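Side-chain contact in FAD-dependent oxidoreductase (Actinomadura kijaniata, PDB 3M9V), which takes part in D-kijanose biosynthesis, binds dTDP and probably works as a flavin-dependent oxidoreductase of the acyl-CoA dehydrogenase family: residues D54-L59 with A96-A101. Sequence-based numbering, arbitrary orientation.
Sequences DTFDAL and ASTALA
T55 and T98 place OG1 beside the backbone N (chi1 -70° and -62°), which turns each CG2 anti to that N and aims the two side chains at each other across helices 53-61 and 96-118. Their methyls meet tip to tip, T55 CG2 lying 4.1 Å from T98 CG2. On the hydroxyl side a single water spans the gap, 2.8 Å from T55 OG1 and 2.7 Å from T98 OG1, to which it donates; T98 OG1 is also hydrogen-bonded to D95. With CG anti to its carbonyl carbon (chi1 -80°), F56 runs alongside T98, F56 CE2 being 4.1 Å from T98 CG2. F56 CZ stands 3.8 Å from A101 CB, and T98 O lies at the ring edge, near its plane, 3.8 Å from that CZ. L59 CD1 covers one ring face toward its rim. The segment axes approach no closer than 11.8 Å, a wide spacing bridged by F56, the threonine side chains and the water. I38 of helix 35-48 touches both threonines. A101, its side chain about 5 Å from that of the FMN-site residue S173, puts the contact close to that site. Without a direct hydrogen bond between the segments, this buried junction rests on apolar contacts, a carbonyl at a ring edge and one bridging water, with D95 also holding T98 OG1.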
ATOM      1  N   ASP A  54      36.949   1.072 -18.401  1.00 19.61           N
ATOM      2  CA  ASP A  54      37.547  -0.229 -18.735  1.00 22.42           C
ATOM      3  C   ASP A  54      36.532  -1.326 -19.043  1.00 21.35           C
ATOM      4  O   ASP A  54      36.778  -2.252 -19.838  1.00 17.43           O
ATOM      5  CB  ASP A  54      38.435  -0.759 -17.590  1.00 23.39           C
ATOM      6  CG  ASP A  54      37.792  -0.596 -16.214  1.00 27.01           C
ATOM      7  OD1 ASP A  54      37.827  -1.502 -15.349  1.00 33.74           O
ATOM      8  OD2 ASP A  54      37.209   0.487 -16.001  1.00 38.83           O
ATOM      9  N   THR A  55      35.368  -1.251 -18.401  1.00 18.68           N
ATOM     10  CA  THR A  55      34.352  -2.242 -18.753  1.00 16.96           C
ATOM     11  C   THR A  55      33.944  -2.017 -20.200  1.00 17.29           C
ATOM     12  O   THR A  55      33.731  -2.966 -20.965  1.00 17.10           O
ATOM     13  CB  THR A  55      33.110  -2.010 -17.866  1.00 19.62           C
ATOM     14  OG1 THR A  55      33.480  -2.385 -16.535  1.00 19.55           O
ATOM     15  CG2 THR A  55      31.944  -2.835 -18.386  1.00 20.58           C
ATOM     16  N   PHE A  56      33.776  -0.745 -20.560  1.00 18.16           N
ATOM     17  CA  PHE A  56      33.328  -0.439 -21.918  1.00 21.23           C
ATOM     18  C   PHE A  56      34.402  -0.710 -22.953  1.00 23.56           C
ATOM     19  O   PHE A  56      34.100  -1.191 -24.051  1.00 25.17           O
ATOM     20  CB  PHE A  56      32.714   0.959 -22.029  1.00 20.01           C
ATOM     21  CG  PHE A  56      31.301   0.937 -21.522  1.00 24.62           C
ATOM     22  CD1 PHE A  56      30.234   0.738 -22.399  1.00 22.65           C
ATOM     23  CD2 PHE A  56      31.063   1.001 -20.150  1.00 21.45           C
ATOM     24  CE1 PHE A  56      28.925   0.626 -21.893  1.00 27.93           C
ATOM     25  CE2 PHE A  56      29.759   0.877 -19.652  1.00 23.91           C
ATOM     26  CZ  PHE A  56      28.693   0.695 -20.528  1.00 20.09           C
ATOM     27  N   ASP A  57      35.662  -0.493 -22.577  1.00 24.91           N
ATOM     28  CA  ASP A  57      36.704  -0.935 -23.509  1.00 26.45           C
ATOM     29  C   ASP A  57      36.594  -2.435 -23.774  1.00 26.18           C
ATOM     30  O   ASP A  57      36.659  -2.863 -24.922  1.00 26.87           O
ATOM     31  CB  ASP A  57      38.124  -0.566 -23.065  1.00 25.87           C
ATOM     32  CG  ASP A  57      38.406   0.919 -23.169  1.00 31.50           C
ATOM     33  OD1 ASP A  57      37.736   1.655 -23.926  1.00 34.80           O
ATOM     34  OD2 ASP A  57      39.304   1.382 -22.440  1.00 38.50           O
ATOM     35  N   ALA A  58      36.409  -3.255 -22.743  1.00 26.93           N
ATOM     36  CA  ALA A  58      36.259  -4.690 -22.997  1.00 27.01           C
ATOM     37  C   ALA A  58      35.038  -5.067 -23.845  1.00 28.27           C
ATOM     38  O   ALA A  58      35.108  -5.991 -24.664  1.00 28.18           O
ATOM     39  CB  ALA A  58      36.273  -5.473 -21.671  1.00 25.05           C
ATOM     40  N   LEU A  59      33.909  -4.383 -23.668  1.00 27.41           N
ATOM     41  CA  LEU A  59      32.715  -4.771 -24.422  1.00 28.38           C
ATOM     42  C   LEU A  59      32.888  -4.406 -25.891  1.00 30.86           C
ATOM     43  O   LEU A  59      32.429  -5.132 -26.779  1.00 28.38           O
ATOM     44  CB  LEU A  59      31.455  -4.093 -23.873  1.00 28.36           C
ATOM     45  CG  LEU A  59      31.074  -4.416 -22.417  1.00 29.86           C
ATOM     46  CD1 LEU A  59      30.012  -3.480 -21.828  1.00 24.27           C
ATOM     47  CD2 LEU A  59      30.649  -5.881 -22.244  1.00 26.81           C
ATOM     48  N   ALA A  96      23.949  -1.487 -11.838  1.00 11.77           N
ATOM     49  CA  ALA A  96      22.832  -0.892 -12.560  1.00 14.49           C
ATOM     50  C   ALA A  96      23.295   0.274 -13.439  1.00 14.18           C
ATOM     51  O   ALA A  96      22.717   0.475 -14.513  1.00 15.25           O
ATOM     52  CB  ALA A  96      21.839  -0.369 -11.524  1.00 14.62           C
ATOM     53  N   SER A  97      24.275   1.045 -12.968  1.00 11.63           N
ATOM     54  CA  SER A  97      24.839   2.121 -13.795  1.00 14.39           C
ATOM     55  C   SER A  97      25.394   1.578 -15.093  1.00 15.24           C
ATOM     56  O   SER A  97      25.153   2.188 -16.127  1.00 12.72           O
ATOM     57  CB  SER A  97      26.006   2.883 -13.144  1.00 11.89           C
ATOM     58  OG  SER A  97      25.517   3.602 -12.020  1.00 16.03           O
ATOM     59  N   THR A  98      26.116   0.457 -15.048  1.00 13.78           N
ATOM     60  CA  THR A  98      26.659  -0.071 -16.302  1.00 15.64           C
ATOM     61  C   THR A  98      25.542  -0.498 -17.247  1.00 15.08           C
ATOM     62  O   THR A  98      25.633  -0.353 -18.467  1.00 16.95           O
ATOM     63  CB  THR A  98      27.527  -1.320 -15.999  1.00 17.16           C
ATOM     64  OG1 THR A  98      28.615  -0.917 -15.160  1.00 17.55           O
ATOM     65  CG2 THR A  98      28.050  -1.991 -17.254  1.00 16.68           C
ATOM     66  N   ALA A  99      24.508  -1.118 -16.683  1.00 15.13           N
ATOM     67  CA  ALA A  99      23.371  -1.534 -17.496  1.00 15.27           C
ATOM     68  C   ALA A  99      22.685  -0.325 -18.138  1.00 14.65           C
ATOM     69  O   ALA A  99      22.220  -0.435 -19.267  1.00 17.06           O
ATOM     70  CB  ALA A  99      22.356  -2.343 -16.647  1.00 12.76           C
ATOM     71  N   LEU A 100      22.552   0.777 -17.409  1.00 14.84           N
ATOM     72  CA  LEU A 100      21.767   1.911 -17.869  1.00 15.58           C
ATOM     73  C   LEU A 100      22.537   2.517 -19.057  1.00 17.79           C
ATOM     74  O   LEU A 100      21.948   2.837 -20.097  1.00 15.11           O
ATOM     75  CB  LEU A 100      21.650   2.957 -16.755  1.00 15.57           C
ATOM     76  CG  LEU A 100      21.011   4.288 -17.203  1.00 17.32           C
ATOM     77  CD1 LEU A 100      19.630   3.973 -17.694  1.00 19.91           C
ATOM     78  CD2 LEU A 100      20.907   5.341 -16.087  1.00 13.50           C
ATOM     79  N   ALA A 101      23.857   2.647 -18.904  1.00 14.69           N
ATOM     80  CA  ALA A 101      24.677   3.101 -20.019  1.00 15.43           C
ATOM     81  C   ALA A 101      24.633   2.129 -21.189  1.00 15.45           C
ATOM     82  O   ALA A 101      24.443   2.585 -22.299  1.00 14.01           O
ATOM     83  CB  ALA A 101      26.128   3.358 -19.622  1.00 13.41           C
TER
HETATM   84  O   HOH W   1      31.180  -1.775 -15.079  1.00 17.57           O